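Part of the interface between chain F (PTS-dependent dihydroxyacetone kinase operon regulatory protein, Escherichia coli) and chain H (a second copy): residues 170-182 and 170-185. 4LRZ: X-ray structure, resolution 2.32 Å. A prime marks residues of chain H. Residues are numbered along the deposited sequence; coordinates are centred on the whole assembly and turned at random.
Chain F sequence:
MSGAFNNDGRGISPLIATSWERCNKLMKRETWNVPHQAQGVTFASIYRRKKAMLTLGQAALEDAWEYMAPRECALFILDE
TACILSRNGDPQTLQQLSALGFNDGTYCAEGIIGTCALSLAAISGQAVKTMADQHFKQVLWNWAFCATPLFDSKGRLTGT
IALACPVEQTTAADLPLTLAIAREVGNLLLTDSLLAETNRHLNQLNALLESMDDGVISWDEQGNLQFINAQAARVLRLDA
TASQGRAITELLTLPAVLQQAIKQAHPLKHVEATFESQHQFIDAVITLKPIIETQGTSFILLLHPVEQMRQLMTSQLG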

# COMPACT_ATOMS: atom_id res chain seq x y z
N THR F 170 27.11 -17.86 0.55
CA THR F 170 25.66 -17.75 0.65
C THR F 170 25.26 -17.62 2.12
O THR F 170 25.94 -18.14 2.97
CB THR F 170 24.96 -18.94 -0.04
OG1 THR F 170 23.57 -18.62 -0.22
CG2 THR F 170 25.12 -20.24 0.76
N THR F 171 24.21 -16.87 2.43
CA THR F 171 23.70 -16.89 3.82
C THR F 171 22.24 -17.32 3.84
O THR F 171 21.53 -17.18 2.84
CB THR F 171 23.87 -15.54 4.61
OG1 THR F 171 22.80 -14.65 4.32
CG2 THR F 171 25.17 -14.85 4.29
N ALA F 172 21.79 -17.80 4.99
CA ALA F 172 20.42 -18.26 5.19
C ALA F 172 19.36 -17.13 5.08
O ALA F 172 18.16 -17.39 4.91
CB ALA F 172 20.33 -18.99 6.55
N ALA F 173 19.79 -15.89 5.20
CA ALA F 173 18.89 -14.75 5.10
C ALA F 173 18.70 -14.19 3.68
O ALA F 173 17.88 -13.29 3.48
CB ALA F 173 19.35 -13.62 6.07
N ASP F 174 19.47 -14.70 2.72
CA ASP F 174 19.43 -14.24 1.33
C ASP F 174 18.06 -14.42 0.67
O ASP F 174 17.52 -13.49 0.05
CB ASP F 174 20.53 -14.92 0.52
CG ASP F 174 21.95 -14.51 1.00
OD1 ASP F 174 22.06 -13.65 1.91
OD2 ASP F 174 22.97 -15.04 0.48
N LEU F 175 17.50 -15.60 0.80
CA LEU F 175 16.22 -15.89 0.17
C LEU F 175 15.04 -15.06 0.76
O LEU F 175 14.35 -14.32 0.02
CB LEU F 175 15.96 -17.39 0.24
CG LEU F 175 14.79 -17.94 -0.58
CD1 LEU F 175 14.88 -17.54 -2.06
CD2 LEU F 175 14.76 -19.48 -0.46
N PRO F 176 14.82 -15.15 2.09
CA PRO F 176 13.75 -14.32 2.68
C PRO F 176 13.94 -12.83 2.41
O PRO F 176 12.97 -12.11 2.32
CB PRO F 176 13.80 -14.67 4.17
CG PRO F 176 15.14 -15.18 4.42
CD PRO F 176 15.55 -15.91 3.13
N LEU F 177 15.17 -12.38 2.18
CA LEU F 177 15.41 -11.00 1.82
C LEU F 177 14.86 -10.61 0.45
O LEU F 177 14.23 -9.56 0.30
CB LEU F 177 16.90 -10.66 1.92
CG LEU F 177 17.28 -9.23 1.48
CD1 LEU F 177 16.77 -8.13 2.44
CD2 LEU F 177 18.77 -9.10 1.34
N THR F 178 15.09 -11.47 -0.56
CA THR F 178 14.54 -11.22 -1.90
C THR F 178 13.02 -11.30 -1.79
O THR F 178 12.33 -10.46 -2.35
CB THR F 178 15.12 -12.18 -3.02
OG1 THR F 178 14.56 -13.50 -2.90
CG2 THR F 178 16.64 -12.27 -2.96
N LEU F 179 12.50 -12.28 -1.06
CA LEU F 179 11.07 -12.37 -0.86
C LEU F 179 10.43 -11.11 -0.24
O LEU F 179 9.43 -10.55 -0.73
CB LEU F 179 10.76 -13.62 -0.02
CG LEU F 179 9.36 -13.88 0.52
CD1 LEU F 179 8.45 -14.39 -0.54
CD2 LEU F 179 9.45 -14.87 1.61
N ALA F 180 11.02 -10.63 0.82
CA ALA F 180 10.48 -9.47 1.50
C ALA F 180 10.56 -8.23 0.62
O ALA F 180 9.64 -7.39 0.65
CB ALA F 180 11.25 -9.28 2.80
N ILE F 181 11.65 -8.08 -0.14
CA ILE F 181 11.80 -6.96 -1.08
C ILE F 181 10.83 -7.10 -2.25
O ILE F 181 10.17 -6.14 -2.60
CB ILE F 181 13.22 -6.79 -1.58
CG1 ILE F 181 14.11 -6.32 -0.44
CG2 ILE F 181 13.30 -5.80 -2.71
CD1 ILE F 181 15.58 -6.48 -0.77
N ALA F 182 10.66 -8.30 -2.80
CA ALA F 182 9.62 -8.47 -3.87
C ALA F 182 8.26 -8.13 -3.35
O ALA F 182 7.50 -7.44 -4.01
CB ALA F 182 9.60 -9.91 -4.54
N THR H 170 25.93 -14.69 12.93
CA THR H 170 25.27 -13.55 12.30
C THR H 170 25.58 -13.49 10.81
O THR H 170 26.66 -13.91 10.41
CB THR H 170 25.62 -12.20 12.96
OG1 THR H 170 24.66 -11.23 12.51
CG2 THR H 170 27.02 -11.75 12.57
N THR H 171 24.64 -12.97 10.01
CA THR H 171 24.87 -12.84 8.56
C THR H 171 24.64 -11.41 8.07
O THR H 171 23.84 -10.66 8.64
CB THR H 171 24.07 -13.89 7.66
OG1 THR H 171 22.82 -13.37 7.21
CG2 THR H 171 23.81 -15.18 8.39
N ALA H 172 25.33 -11.06 7.00
CA ALA H 172 25.25 -9.74 6.37
C ALA H 172 23.82 -9.37 5.95
O ALA H 172 23.46 -8.21 5.85
CB ALA H 172 26.20 -9.70 5.12
N ALA H 173 23.00 -10.37 5.70
CA ALA H 173 21.66 -10.13 5.24
C ALA H 173 20.63 -9.92 6.36
O ALA H 173 19.52 -9.53 6.09
CB ALA H 173 21.20 -11.29 4.31
N ASP H 174 20.99 -10.19 7.60
CA ASP H 174 20.02 -10.11 8.72
C ASP H 174 19.43 -8.72 8.88
O ASP H 174 18.25 -8.59 9.16
CB ASP H 174 20.66 -10.55 10.05
CG ASP H 174 21.18 -12.00 9.99
OD1 ASP H 174 20.82 -12.72 9.04
OD2 ASP H 174 21.93 -12.43 10.89
N LEU H 175 20.25 -7.70 8.73
CA LEU H 175 19.80 -6.34 9.00
C LEU H 175 18.88 -5.84 7.89
O LEU H 175 17.72 -5.48 8.19
CB LEU H 175 21.00 -5.39 9.23
CG LEU H 175 20.74 -3.92 9.62
CD1 LEU H 175 20.09 -3.74 11.02
CD2 LEU H 175 22.09 -3.17 9.57
N PRO H 176 19.35 -5.88 6.61
CA PRO H 176 18.44 -5.50 5.52
C PRO H 176 17.14 -6.30 5.54
O PRO H 176 16.13 -5.80 5.11
CB PRO H 176 19.26 -5.75 4.23
CG PRO H 176 20.51 -6.50 4.63
CD PRO H 176 20.72 -6.14 6.12
N LEU H 177 17.14 -7.51 6.10
CA LEU H 177 15.91 -8.30 6.22
C LEU H 177 14.90 -7.68 7.16
O LEU H 177 13.69 -7.61 6.84
CB LEU H 177 16.21 -9.75 6.63
CG LEU H 177 15.05 -10.73 6.75
CD1 LEU H 177 14.25 -10.95 5.43
CD2 LEU H 177 15.55 -12.06 7.28
N THR H 178 15.37 -7.21 8.34
CA THR H 178 14.44 -6.66 9.34
C THR H 178 13.91 -5.37 8.72
O THR H 178 12.74 -5.07 8.83
CB THR H 178 15.09 -6.44 10.75
OG1 THR H 178 16.09 -5.43 10.69
CG2 THR H 178 15.72 -7.67 11.28
N LEU H 179 14.76 -4.64 8.00
CA LEU H 179 14.40 -3.37 7.40
C LEU H 179 13.29 -3.51 6.37
O LEU H 179 12.26 -2.82 6.42
CB LEU H 179 15.63 -2.74 6.75
CG LEU H 179 15.43 -1.46 5.91
CD1 LEU H 179 15.02 -0.32 6.73
CD2 LEU H 179 16.69 -1.09 5.25
N ALA H 180 13.50 -4.45 5.48
CA ALA H 180 12.57 -4.76 4.46
C ALA H 180 11.29 -5.31 5.04
O ALA H 180 10.25 -4.98 4.55
CB ALA H 180 13.21 -5.72 3.41
N ILE H 181 11.34 -6.14 6.06
CA ILE H 181 10.08 -6.58 6.72
C ILE H 181 9.38 -5.38 7.40
O ILE H 181 8.17 -5.20 7.23
CB ILE H 181 10.31 -7.73 7.71
CG1 ILE H 181 10.78 -8.97 6.94
CG2 ILE H 181 9.05 -8.03 8.52
CD1 ILE H 181 11.34 -10.03 7.83
N ALA H 182 10.12 -4.51 8.09
CA ALA H 182 9.43 -3.37 8.76
C ALA H 182 8.79 -2.44 7.75
O ALA H 182 7.68 -1.96 7.94
CB ALA H 182 10.38 -2.57 9.69
N ARG H 183 9.51 -2.18 6.68
CA ARG H 183 8.90 -1.44 5.59
C ARG H 183 7.68 -2.12 4.94
O ARG H 183 6.72 -1.46 4.64
CB ARG H 183 9.95 -1.04 4.59
CG ARG H 183 10.41 0.36 4.91
CD ARG H 183 11.84 0.35 5.24
NE ARG H 183 12.62 0.53 4.03
CZ ARG H 183 13.46 1.54 3.81
NH1 ARG H 183 13.66 2.48 4.74
NH2 ARG H 183 14.10 1.60 2.65
N GLU H 184 7.72 -3.42 4.74
CA GLU H 184 6.56 -4.19 4.23
C GLU H 184 5.37 -3.96 5.15
O GLU H 184 4.31 -3.58 4.70
CB GLU H 184 6.93 -5.69 4.22
CG GLU H 184 6.01 -6.63 3.38
CD GLU H 184 6.42 -8.15 3.42
OE1 GLU H 184 5.62 -8.96 2.91
OE2 GLU H 184 7.48 -8.57 3.97
N VAL H 185 5.55 -4.18 6.45
CA VAL H 185 4.48 -4.02 7.44
C VAL H 185 3.99 -2.57 7.49
O VAL H 185 2.80 -2.32 7.48
CB VAL H 185 4.92 -4.55 8.84
CG1 VAL H 185 3.85 -4.39 9.84
CG2 VAL H 185 5.23 -6.03 8.74

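Two copies of the same segment meet here as nearly parallel helices, their axes inclined by 25° and approaching to 8.8 Å. The register is symmetric: Thr171, Ala173, Leu177 and Ala180 each lie nearest their own counterparts. Alanine methyls meet directly at Ala173 and Ala180, while the leucines lie at the tightest point between the backbones. The contact is one of fit between surfaces, burying 562 Å² with no clear hydrogen bond across it.

At the start of the segment, Thr171 and Thr171′ point toward each other, and their OG1 atoms lie 3.2 Å apart. Each hydroxyl is held by its own chain: Thr171 OG1 donates to Asp174 OD1 at 2.7 Å, and Thr171′ OG1 to Asp174′ OD1 at 2.8 Å. The aspartates also accept from the threonine backbone, Thr171 N to Asp174 OD2 and Thr171′ N to Asp174′ OD2, both at 2.9 Å. The threonine hydroxyls in turn accept weak capping bonds from Ala173 N and Ala173′ N. Threonine and aspartate thus brace the type I turn that leads into each helix.

Ala173 is the first bump. Its CB meets Ala173′ CB at 3.5 Å and also lies near the polar atoms of the partner's turn, 3.7 Å from Thr171′ OG1 and 3.4 Å from Asp174′ OD1. The reciprocal contacts, Ala173′ CB to Thr171 OG1 at 3.7 Å and to Asp174 OD1 at 3.5 Å, are nearly the same. A methyl group suits this place because there is little room between the two backbones, whose Ala173 and Ala173′ CA atoms are only 5.4 Å apart.

Leu177 and Leu177′ come closer still by their CA atoms, 5.2 Å, where each CA-to-CB bond points sideways, out of the direct line between the backbones. The side chain, with chi1 t and chi2 p, brings its end nearer the partner helix. Leu177 CD1 lies against Pro176′, 3.6 Å from Pro176′ O and 3.9 Å from Pro176′ CB, while Leu177 CD2 reaches to 4.4 Å from Ala173′ CB. Leu177′ does the same in reverse, its CD1 lying 4.0 Å from Pro176 CB. The branched leucine end spreads over these surfaces, and proline offers its CB and its carbonyl oxygen to the leucine methyl.

Farther along, Ala180 is a knob in a hollow lined by Leu177′, Ala180′, Ile181′ and Glu184′. Its CB is 4.1 Å from Ala180′ CB and 4.2 Å from Ile181′ CG1, and the extended Glu184′ brings OE2 to 4.0 Å from Ala180 CB. Ile181 begins by pointing away, yet its CG1 returns to 4.0 Å from Ala180′ CB, packing beside that second small methyl.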